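Local coordinates for protein type ii site-specific deoxyribonuclease (Klebsiella pneumoniae, PDB 6EKR) that probably cleaves double-stranded DNA at a specific sequence, as a type IIP restriction endonuclease of the PD-(D/E)xK nuclease superfamily, at residues Met141-Glu152 against Met286-Phe297; Phe223-Thr232 against Leu260-Pro269. The protein carries 2 engineered substitutions. All coordinates share one frame; numbering follows the deposited sequence.

Contact 1 of 2, residues Met141-Glu152 against Met286-Phe297; sequences MAAVLKWMIPDE and MGDFLFDIYSFF
Met-148, a selenomethionine, swings CG opposite its backbone N (chi1 -169°), runs on extended and bends at its last torsion (chi3 65°), which lays SE 3.8 Å from Leu-290 CB and turns its methyl toward Ile-293. This is helix-against-helix packing in the PD-(D/E)xK nuclease fold: the end of helix 132-148 and the turn that follows it lie on the C-terminal helix 286-298, and the axes of 141-148 and 286-297 approach to 11.2 Å and cross at -48°. Leu-290 is the knob, set in a hole formed by Met-141, Val-144, Leu-145 and Met-148; its CD2 comes 3.7 Å from Val-144 CG2, the two side chains meeting at about a right angle. At the start of both segments, Met-141 and Met-286, both selenomethionines, meet tip to tip through their CE methyls. The Met-141 methyl also borders Phe-289 at CE2, 3.9 Å away. Leu-145 reaches the same row with one branch, CD2, which lies 4.0 Å from Ile-293 CG2, and it also touches Ile-182 and Ile-193 of the sheet strands 179-183 and 190-194.

Beyond the helix end, Ile-149 splits its two arms between two rings. The Ile-149 and Tyr-294 side chains run past each other in opposite directions, CG2 of the isoleucine 3.8 Å from CD1 of the tyrosine; the Ile-149 side chain crosses that of Phe-297 at about a right angle, its CD1 3.9 Å from Phe-297 CD2. No hydrogen bond joins the segments, so the buried interface relies on apolar fit. The one charged side chain that touches across the contact, Glu-152, accepts a hydrogen bond at OE1 from the backbone N of Ala-185, and its bend at chi2 brings the carbon CD to 3.6 Å from Phe-297 CD1.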
loop_
_atom_site.group_PDB
_atom_site.type_symbol
_atom_site.label_atom_id
_atom_site.label_comp_id
_atom_site.label_asym_id
_atom_site.label_seq_id
_atom_site.Cartn_x
_atom_site.Cartn_y
_atom_site.Cartn_z
HETATM N N MSE A 141 22.792 -0.676 5.618
HETATM C CA MSE A 141 22.573 0.160 6.777
HETATM C C MSE A 141 22.815 -0.630 8.040
HETATM O O MSE A 141 23.395 -0.118 8.992
HETATM C CB MSE A 141 21.175 0.747 6.768
HETATM C CG MSE A 141 21.003 1.855 5.750
HETATM SE SE MSE A 141 22.476 3.169 5.716
HETATM C CE MSE A 141 22.345 3.808 7.569
ATOM N N ALA A 142 22.391 -1.888 8.033
ATOM C CA ALA A 142 22.605 -2.769 9.152
ATOM C C ALA A 142 24.096 -2.943 9.331
ATOM O O ALA A 142 24.584 -3.012 10.459
ATOM C CB ALA A 142 21.935 -4.096 8.907
ATOM N N ALA A 143 24.828 -2.996 8.218
ATOM C CA ALA A 143 26.279 -3.032 8.290
ATOM C C ALA A 143 26.818 -1.784 8.999
ATOM O O ALA A 143 27.481 -1.913 10.034
ATOM C CB ALA A 143 26.889 -3.193 6.920
ATOM N N VAL A 144 26.507 -0.591 8.474
ATOM C CA VAL A 144 27.036 0.655 9.063
ATOM C C VAL A 144 26.589 0.859 10.515
ATOM O O VAL A 144 27.417 1.193 11.374
ATOM C CB VAL A 144 26.829 1.964 8.199
ATOM C CG1 VAL A 144 26.808 1.668 6.705
ATOM C CG2 VAL A 144 25.594 2.746 8.616
ATOM N N LEU A 145 25.310 0.669 10.802
ATOM C CA LEU A 145 24.836 0.868 12.163
ATOM C C LEU A 145 25.579 -0.016 13.155
ATOM O O LEU A 145 25.612 0.270 14.344
ATOM C CB LEU A 145 23.335 0.627 12.257
ATOM C CG LEU A 145 22.459 1.759 11.728
ATOM C CD1 LEU A 145 20.996 1.408 11.869
ATOM C CD2 LEU A 145 22.768 3.039 12.461
ATOM N N LYS A 146 26.182 -1.087 12.658
ATOM C CA LYS A 146 26.904 -2.019 13.516
ATOM C C LYS A 146 28.315 -1.534 13.808
ATOM O O LYS A 146 28.860 -1.795 14.872
ATOM C CB LYS A 146 26.956 -3.399 12.870
ATOM C CG LYS A 146 27.577 -4.465 13.739
ATOM C CD LYS A 146 26.599 -4.958 14.783
ATOM C CE LYS A 146 27.157 -6.155 15.527
ATOM N NZ LYS A 146 26.142 -6.775 16.412
ATOM N N TRP A 147 28.907 -0.834 12.852
ATOM C CA TRP A 147 30.225 -0.263 13.044
ATOM C C TRP A 147 30.149 0.824 14.094
ATOM O O TRP A 147 31.058 0.998 14.899
ATOM C CB TRP A 147 30.734 0.358 11.749
ATOM C CG TRP A 147 31.241 -0.616 10.748
ATOM C CD1 TRP A 147 31.758 -1.849 10.995
ATOM C CD2 TRP A 147 31.315 -0.425 9.334
ATOM N NE1 TRP A 147 32.135 -2.447 9.821
ATOM C CE2 TRP A 147 31.876 -1.590 8.785
ATOM C CE3 TRP A 147 30.958 0.618 8.478
ATOM C CZ2 TRP A 147 32.084 -1.743 7.421
ATOM C CZ3 TRP A 147 31.164 0.463 7.127
ATOM C CH2 TRP A 147 31.722 -0.706 6.611
HETATM N N MSE A 148 29.047 1.559 14.064
HETATM C CA MSE A 148 28.890 2.767 14.853
HETATM C C MSE A 148 28.577 2.507 16.314
HETATM O O MSE A 148 29.343 2.883 17.193
HETATM C CB MSE A 148 27.799 3.631 14.245
HETATM C CG MSE A 148 27.726 5.012 14.824
HETATM SE SE MSE A 148 26.401 6.026 13.882
HETATM C CE MSE A 148 24.840 5.006 14.396
ATOM N N ILE A 149 27.439 1.884 16.575
ATOM C CA ILE A 149 27.039 1.589 17.940
ATOM C C ILE A 149 27.114 0.094 18.153
ATOM O O ILE A 149 26.088 -0.566 18.248
ATOM C CB ILE A 149 25.598 2.039 18.201
ATOM C CG1 ILE A 149 24.659 1.393 17.183
ATOM C CG2 ILE A 149 25.491 3.546 18.134
ATOM C CD1 ILE A 149 23.244 1.897 17.239
ATOM N N PRO A 150 28.321 -0.456 18.218
ATOM C CA PRO A 150 28.423 -1.920 18.232
ATOM C C PRO A 150 28.064 -2.578 19.562
ATOM O O PRO A 150 28.216 -3.786 19.698
ATOM C CB PRO A 150 29.908 -2.175 17.950
ATOM C CG PRO A 150 30.506 -0.849 17.633
ATOM C CD PRO A 150 29.650 0.172 18.256
ATOM N N ASP A 151 27.603 -1.796 20.534
ATOM C CA ASP A 151 27.287 -2.321 21.869
ATOM C C ASP A 151 25.789 -2.492 22.143
ATOM O O ASP A 151 25.401 -2.983 23.206
ATOM C CB ASP A 151 27.909 -1.424 22.947
ATOM C CG ASP A 151 29.421 -1.529 23.001
ATOM O OD1 ASP A 151 29.969 -2.610 22.670
ATOM O OD2 ASP A 151 30.059 -0.524 23.386
ATOM N N GLU A 152 24.959 -2.082 21.188
ATOM C CA GLU A 152 23.511 -2.186 21.330
ATOM C C GLU A 152 23.002 -3.501 20.743
ATOM O O GLU A 152 23.706 -4.146 19.971
ATOM C CB GLU A 152 22.824 -0.972 20.702
ATOM C CG GLU A 152 23.442 0.379 21.117
ATOM C CD GLU A 152 23.337 0.669 22.618
ATOM O OE1 GLU A 152 22.638 -0.078 23.338
ATOM O OE2 GLU A 152 23.948 1.653 23.086
HETATM N N MSE A 286 20.675 11.518 5.539
HETATM C CA MSE A 286 21.168 10.182 5.911
HETATM C C MSE A 286 22.453 10.252 6.729
HETATM O O MSE A 286 22.709 9.381 7.560
HETATM C CB MSE A 286 21.331 9.255 4.701
HETATM C CG MSE A 286 20.044 8.558 4.248
HETATM SE SE MSE A 286 19.028 7.706 5.690
HETATM C CE MSE A 286 20.351 6.386 6.256
ATOM N N GLY A 287 23.251 11.293 6.491
ATOM C CA GLY A 287 24.354 11.655 7.382
ATOM C C GLY A 287 23.860 12.129 8.748
ATOM O O GLY A 287 24.432 11.756 9.778
ATOM N N ASP A 288 22.804 12.947 8.767
ATOM C CA ASP A 288 22.183 13.365 10.029
ATOM C C ASP A 288 21.554 12.181 10.756
ATOM O O ASP A 288 21.503 12.151 11.996
ATOM C CB ASP A 288 21.110 14.438 9.798
ATOM C CG ASP A 288 21.683 15.764 9.298
ATOM O OD1 ASP A 288 22.898 16.036 9.507
ATOM O OD2 ASP A 288 20.898 16.538 8.697
ATOM N N PHE A 289 21.067 11.219 9.969
ATOM C CA PHE A 289 20.484 9.986 10.484
ATOM C C PHE A 289 21.410 9.269 11.445
ATOM O O PHE A 289 20.978 8.852 12.512
ATOM C CB PHE A 289 20.111 9.038 9.338
ATOM C CG PHE A 289 19.603 7.690 9.802
ATOM C CD1 PHE A 289 18.268 7.519 10.159
ATOM C CD2 PHE A 289 20.462 6.602 9.890
ATOM C CE1 PHE A 289 17.801 6.287 10.592
ATOM C CE2 PHE A 289 20.002 5.375 10.328
ATOM C CZ PHE A 289 18.667 5.216 10.678
ATOM N N LEU A 290 22.674 9.120 11.060
ATOM C CA LEU A 290 23.624 8.352 11.855
ATOM C C LEU A 290 23.821 9.007 13.190
ATOM O O LEU A 290 23.718 8.346 14.220
ATOM C CB LEU A 290 24.957 8.184 11.136
ATOM C CG LEU A 290 24.875 7.499 9.774
ATOM C CD1 LEU A 290 26.140 7.746 8.984
ATOM C CD2 LEU A 290 24.614 6.014 9.957
ATOM N N PHE A 291 24.073 10.315 13.174
ATOM C CA PHE A 291 24.244 11.064 14.415
ATOM C C PHE A 291 22.970 11.022 15.268
ATOM O O PHE A 291 23.044 10.757 16.459
ATOM C CB PHE A 291 24.707 12.514 14.169
ATOM C CG PHE A 291 24.646 13.377 15.405
ATOM C CD1 PHE A 291 25.638 13.295 16.377
ATOM C CD2 PHE A 291 23.569 14.240 15.616
ATOM C CE1 PHE A 291 25.564 14.070 17.536
ATOM C CE2 PHE A 291 23.485 15.022 16.770
ATOM C CZ PHE A 291 24.480 14.939 17.730
ATOM N N ASP A 292 21.812 11.274 14.666
ATOM C CA ASP A 292 20.571 11.220 15.422
ATOM C C ASP A 292 20.361 9.866 16.103
ATOM O O ASP A 292 19.973 9.807 17.274
ATOM C CB ASP A 292 19.381 11.575 14.539
ATOM C CG ASP A 292 19.359 13.038 14.162
ATOM O OD1 ASP A 292 19.670 13.881 15.027
ATOM O OD2 ASP A 292 19.022 13.355 13.008
ATOM N N ILE A 293 20.631 8.789 15.373
ATOM C CA ILE A 293 20.484 7.445 15.914
ATOM C C ILE A 293 21.489 7.230 17.040
ATOM O O ILE A 293 21.128 6.726 18.096
ATOM C CB ILE A 293 20.593 6.351 14.804
ATOM C CG1 ILE A 293 19.312 6.318 13.952
ATOM C CG2 ILE A 293 20.907 4.964 15.386
ATOM C CD1 ILE A 293 18.057 5.805 14.659
ATOM N N TYR A 294 22.738 7.633 16.819
ATOM C CA TYR A 294 23.772 7.511 17.836
ATOM C C TYR A 294 23.385 8.314 19.051
ATOM O O TYR A 294 23.414 7.807 20.175
ATOM C CB TYR A 294 25.099 8.028 17.308
ATOM C CG TYR A 294 26.209 8.066 18.338
ATOM C CD1 TYR A 294 27.079 6.992 18.485
ATOM C CD2 TYR A 294 26.401 9.183 19.154
ATOM C CE1 TYR A 294 28.104 7.023 19.408
ATOM C CE2 TYR A 294 27.415 9.220 20.084
ATOM C CZ TYR A 294 28.266 8.138 20.202
ATOM O OH TYR A 294 29.290 8.154 21.120
ATOM N N SER A 295 23.029 9.572 18.816
ATOM C CA SER A 295 22.584 10.471 19.860
ATOM C C SER A 295 21.514 9.816 20.733
ATOM O O SER A 295 21.578 9.912 21.955
ATOM C CB SER A 295 22.080 11.772 19.236
ATOM O OG SER A 295 21.252 12.501 20.123
ATOM N N PHE A 296 20.556 9.135 20.095
ATOM C CA PHE A 296 19.458 8.436 20.781
ATOM C C PHE A 296 19.976 7.436 21.786
ATOM O O PHE A 296 19.473 7.357 22.913
ATOM C CB PHE A 296 18.543 7.715 19.778
ATOM C CG PHE A 296 17.456 6.877 20.419
ATOM C CD1 PHE A 296 16.217 7.432 20.717
ATOM C CD2 PHE A 296 17.673 5.532 20.712
ATOM C CE1 PHE A 296 15.213 6.666 21.309
ATOM C CE2 PHE A 296 16.676 4.755 21.303
ATOM C CZ PHE A 296 15.445 5.319 21.598
ATOM N N PHE A 297 20.975 6.671 21.367
ATOM C CA PHE A 297 21.510 5.615 22.199
ATOM C C PHE A 297 22.498 6.121 23.244
ATOM O O PHE A 297 22.605 5.533 24.332
ATOM C CB PHE A 297 22.093 4.493 21.348
ATOM C CG PHE A 297 21.046 3.594 20.752
ATOM C CD1 PHE A 297 20.493 2.559 21.501
ATOM C CD2 PHE A 297 20.600 3.792 19.452
ATOM C CE1 PHE A 297 19.530 1.731 20.962
ATOM C CE2 PHE A 297 19.639 2.973 18.908
ATOM C CZ PHE A 297 19.102 1.936 19.667
#

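Contact 2 of 2, residues Phe223-Thr232 against Leu260-Pro269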
loop_
_atom_site.group_PDB
_atom_site.type_symbol
_atom_site.label_atom_id
_atom_site.label_comp_id
_atom_site.label_asym_id
_atom_site.label_seq_id
_atom_site.Cartn_x
_atom_site.Cartn_y
_atom_site.Cartn_z
ATOM N N PHE A 223 10.568 3.902 19.066
ATOM C CA PHE A 223 10.696 5.170 18.371
ATOM C C PHE A 223 11.119 4.882 16.945
ATOM O O PHE A 223 12.083 4.150 16.707
ATOM C CB PHE A 223 11.717 6.077 19.078
ATOM C CG PHE A 223 11.351 6.417 20.503
ATOM C CD1 PHE A 223 10.647 7.580 20.795
ATOM C CD2 PHE A 223 11.716 5.576 21.552
ATOM C CE1 PHE A 223 10.311 7.905 22.109
ATOM C CE2 PHE A 223 11.380 5.885 22.868
ATOM C CZ PHE A 223 10.676 7.058 23.145
ATOM N N SER A 224 10.386 5.451 15.999
ATOM C CA SER A 224 10.577 5.134 14.591
ATOM C C SER A 224 11.323 6.238 13.889
ATOM O O SER A 224 10.961 7.409 14.009
ATOM C CB SER A 224 9.238 4.904 13.899
ATOM O OG SER A 224 8.610 3.727 14.372
ATOM N N PHE A 225 12.375 5.862 13.168
ATOM C CA PHE A 225 13.103 6.788 12.325
ATOM C C PHE A 225 13.066 6.217 10.933
ATOM O O PHE A 225 13.468 5.070 10.722
ATOM C CB PHE A 225 14.557 6.900 12.758
ATOM C CG PHE A 225 14.754 7.346 14.169
ATOM C CD1 PHE A 225 15.312 8.588 14.434
ATOM C CD2 PHE A 225 14.438 6.510 15.238
ATOM C CE1 PHE A 225 15.539 9.004 15.750
ATOM C CE2 PHE A 225 14.650 6.918 16.545
ATOM C CZ PHE A 225 15.210 8.171 16.803
ATOM N N LEU A 226 12.613 7.024 9.983
ATOM C CA LEU A 226 12.421 6.577 8.615
ATOM C C LEU A 226 13.597 6.944 7.721
ATOM O O LEU A 226 13.936 8.119 7.577
ATOM C CB LEU A 226 11.125 7.183 8.079
ATOM C CG LEU A 226 10.544 6.734 6.740
ATOM C CD1 LEU A 226 10.630 5.228 6.558
ATOM C CD2 LEU A 226 9.101 7.196 6.660
ATOM N N ALA A 227 14.202 5.929 7.106
ATOM C CA ALA A 227 15.354 6.123 6.216
ATOM C C ALA A 227 15.004 5.842 4.760
ATOM O O ALA A 227 14.547 4.752 4.434
ATOM C CB ALA A 227 16.515 5.245 6.647
ATOM N N CYS A 228 15.230 6.832 3.897
ATOM C CA CYS A 228 14.972 6.703 2.468
ATOM C C CYS A 228 16.142 7.204 1.630
ATOM O O CYS A 228 17.109 7.733 2.164
ATOM C CB CYS A 228 13.709 7.466 2.094
ATOM S SG CYS A 228 12.235 6.884 2.935
ATOM N N ILE A 229 16.049 7.037 0.316
ATOM C CA ILE A 229 17.057 7.560 -0.589
ATOM C C ILE A 229 16.545 8.836 -1.248
ATOM O O ILE A 229 17.216 9.865 -1.229
ATOM C CB ILE A 229 17.489 6.501 -1.659
ATOM C CG1 ILE A 229 18.145 5.277 -0.996
ATOM C CG2 ILE A 229 18.394 7.113 -2.742
ATOM C CD1 ILE A 229 19.220 5.595 0.002
ATOM N N SER A 230 15.351 8.764 -1.821
ATOM C CA SER A 230 14.753 9.913 -2.480
ATOM C C SER A 230 13.235 9.785 -2.480
ATOM O O SER A 230 12.666 8.972 -1.751
ATOM C CB SER A 230 15.271 10.031 -3.919
ATOM O OG SER A 230 14.619 9.112 -4.795
ATOM N N GLU A 231 12.595 10.635 -3.279
ATOM C CA GLU A 231 11.203 10.482 -3.647
ATOM C C GLU A 231 11.088 10.804 -5.123
ATOM O O GLU A 231 10.035 11.209 -5.596
ATOM C CB GLU A 231 10.305 11.409 -2.826
ATOM C CG GLU A 231 10.162 11.048 -1.363
ATOM C CD GLU A 231 9.611 9.654 -1.133
ATOM O OE1 GLU A 231 9.049 9.045 -2.075
ATOM O OE2 GLU A 231 9.742 9.162 0.008
ATOM N N THR A 232 12.187 10.619 -5.843
ATOM C CA THR A 232 12.237 10.879 -7.274
ATOM C C THR A 232 11.379 9.906 -8.062
ATOM O O THR A 232 11.220 8.742 -7.695
ATOM C CB THR A 232 13.668 10.788 -7.828
ATOM O OG1 THR A 232 14.208 9.485 -7.571
ATOM C CG2 THR A 232 14.565 11.841 -7.201
ATOM N N LEU A 260 6.409 9.864 14.429
ATOM C CA LEU A 260 7.748 9.334 14.176
ATOM C C LEU A 260 8.785 10.373 14.570
ATOM O O LEU A 260 8.526 11.583 14.515
ATOM C CB LEU A 260 7.944 8.956 12.705
ATOM C CG LEU A 260 6.886 8.135 11.979
ATOM C CD1 LEU A 260 7.367 7.869 10.580
ATOM C CD2 LEU A 260 6.568 6.835 12.704
ATOM N N SER A 261 9.965 9.893 14.948
ATOM C CA SER A 261 11.019 10.751 15.441
ATOM C C SER A 261 11.669 11.551 14.329
ATOM O O SER A 261 12.153 12.663 14.556
ATOM C CB SER A 261 12.054 9.920 16.162
ATOM O OG SER A 261 11.449 9.281 17.266
ATOM N N GLY A 262 11.674 10.997 13.124
ATOM C CA GLY A 262 12.305 11.674 12.008
ATOM C C GLY A 262 12.121 10.991 10.677
ATOM O O GLY A 262 11.765 9.812 10.612
HETATM N N MSE A 263 12.365 11.773 9.626
HETATM C CA MSE A 263 12.357 11.338 8.240
HETATM C C MSE A 263 13.685 11.711 7.601
HETATM O O MSE A 263 14.118 12.866 7.669
HETATM C CB MSE A 263 11.239 12.041 7.488
HETATM C CG MSE A 263 9.956 11.235 7.361
HETATM SE SE MSE A 263 8.563 12.309 6.481
HETATM C CE MSE A 263 9.694 13.372 5.281
ATOM N N TYR A 264 14.338 10.744 6.971
ATOM C CA TYR A 264 15.682 10.981 6.464
ATOM C C TYR A 264 15.810 10.608 4.993
ATOM O O TYR A 264 15.285 9.583 4.549
ATOM C CB TYR A 264 16.707 10.248 7.337
ATOM C CG TYR A 264 16.605 10.602 8.817
ATOM C CD1 TYR A 264 17.424 11.575 9.377
ATOM C CD2 TYR A 264 15.677 9.976 9.647
ATOM C CE1 TYR A 264 17.330 11.910 10.716
ATOM C CE2 TYR A 264 15.575 10.310 10.986
ATOM C CZ TYR A 264 16.408 11.275 11.512
ATOM O OH TYR A 264 16.317 11.607 12.839
ATOM N N TYR A 265 16.493 11.465 4.240
ATOM C CA TYR A 265 16.721 11.242 2.823
ATOM C C TYR A 265 18.145 11.582 2.446
ATOM O O TYR A 265 18.745 12.487 3.006
ATOM C CB TYR A 265 15.803 12.118 1.978
ATOM C CG TYR A 265 14.336 11.766 2.014
ATOM C CD1 TYR A 265 13.788 10.869 1.095
ATOM C CD2 TYR A 265 13.488 12.357 2.948
ATOM C CE1 TYR A 265 12.432 10.556 1.125
ATOM C CE2 TYR A 265 12.134 12.055 2.987
ATOM C CZ TYR A 265 11.608 11.161 2.078
ATOM O OH TYR A 265 10.267 10.878 2.131
ATOM N N CYS A 266 18.682 10.851 1.483
ATOM C CA CYS A 266 19.916 11.237 0.847
ATOM C C CYS A 266 19.608 12.434 -0.015
ATOM O O CYS A 266 20.342 13.422 -0.021
ATOM C CB CYS A 266 20.424 10.108 -0.036
ATOM S SG CYS A 266 21.362 8.902 0.839
ATOM N N ASP A 267 18.500 12.323 -0.736
ATOM C CA ASP A 267 18.056 13.330 -1.664
ATOM C C ASP A 267 16.694 13.781 -1.170
ATOM O O ASP A 267 15.673 13.237 -1.565
ATOM C CB ASP A 267 17.992 12.711 -3.063
ATOM C CG ASP A 267 17.462 13.660 -4.122
ATOM O OD1 ASP A 267 17.200 14.850 -3.836
ATOM O OD2 ASP A 267 17.312 13.195 -5.268
ATOM N N ILE A 268 16.697 14.767 -0.277
ATOM C CA ILE A 268 15.467 15.287 0.309
ATOM C C ILE A 268 14.675 16.032 -0.751
ATOM O O ILE A 268 15.209 16.955 -1.380
ATOM C CB ILE A 268 15.727 16.236 1.485
ATOM C CG1 ILE A 268 16.488 15.524 2.600
ATOM C CG2 ILE A 268 14.410 16.733 2.035
ATOM C CD1 ILE A 268 17.286 16.447 3.501
ATOM N N PRO A 269 13.401 15.631 -0.963
ATOM C CA PRO A 269 12.594 16.398 -1.907
ATOM C C PRO A 269 12.388 17.800 -1.372
ATOM O O PRO A 269 12.111 17.987 -0.182
ATOM C CB PRO A 269 11.265 15.637 -1.966
ATOM C CG PRO A 269 11.242 14.772 -0.762
ATOM C CD PRO A 269 12.657 14.502 -0.365
#
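Two hydroxyls grip Glu-231 OE2. Tyr-265 donates its OH across the contact at 2.8 Å, arriving on the anti side of the carboxylate, 16° out of its plane, and Thr-199 OG1 supplies the second bond. The planes of the carboxylate and the phenol ring are 73° apart. Pro-269 puts CD over the centre of that ring, and Cys-228 approaches it obliquely, its CB 3.5 Å from Tyr-265 CE1.

Backbone bonds join the two segments in parallel. Gly-262 O accepts from Leu-226 N at 3.0 Å in a nearly straight bond (174°); Leu-226 O then receives Tyr-264 N at 2.7 Å, and Tyr-264 O receives Cys-228 N. A further backbone bond runs from Asp-267 N to Ile-229 O, at 2.8 Å. Leu-226 and Met-263 lie side by side on one face. On the other, Phe-225 and Tyr-264 run alongside each other, with Tyr-264 OH at the edge of the phenylalanine ring, 3.6 Å from CD1. Ser-261 CB sits over a face of the same Phe-225 ring, 3.7 Å from its centroid, a CH-pi contact. Strand 222-227 is central in the five-stranded mixed sheet, between 190-194 and 262-265. The parallel beta-alpha-beta connection to 262-265 runs through hairpin 232-235/240-243 and helix 247-257; such a helix-flanked mixed sheet is consistent with the PD-(D/E)xK fold.

Overall arrangement
Contact 2 lies near the middle of the chain's core and contact 1 on one face of it, with their centres about 15 Å apart. In sequence, residues 141-152 come first, both strands of contact 2 follow, and residues 286-297 come last, so contact 1 brackets the sheet segments. Both helices of contact 1 pack against the same mixed sheet: helix 132-148 reaches strands 179-183 and 190-194, while helix 286-298, the element the two contacts share, also reaches the strands of contact 2. There Phe-289 meets the Tyr-264 ring edge-to-face, Asp-292 OD2 probably accepts a hydrogen bond from Tyr-264 OH, and Met-286 rests on Ala-227 and Cys-266. Together the contacts tie two helices and the sheet into one nuclease domain.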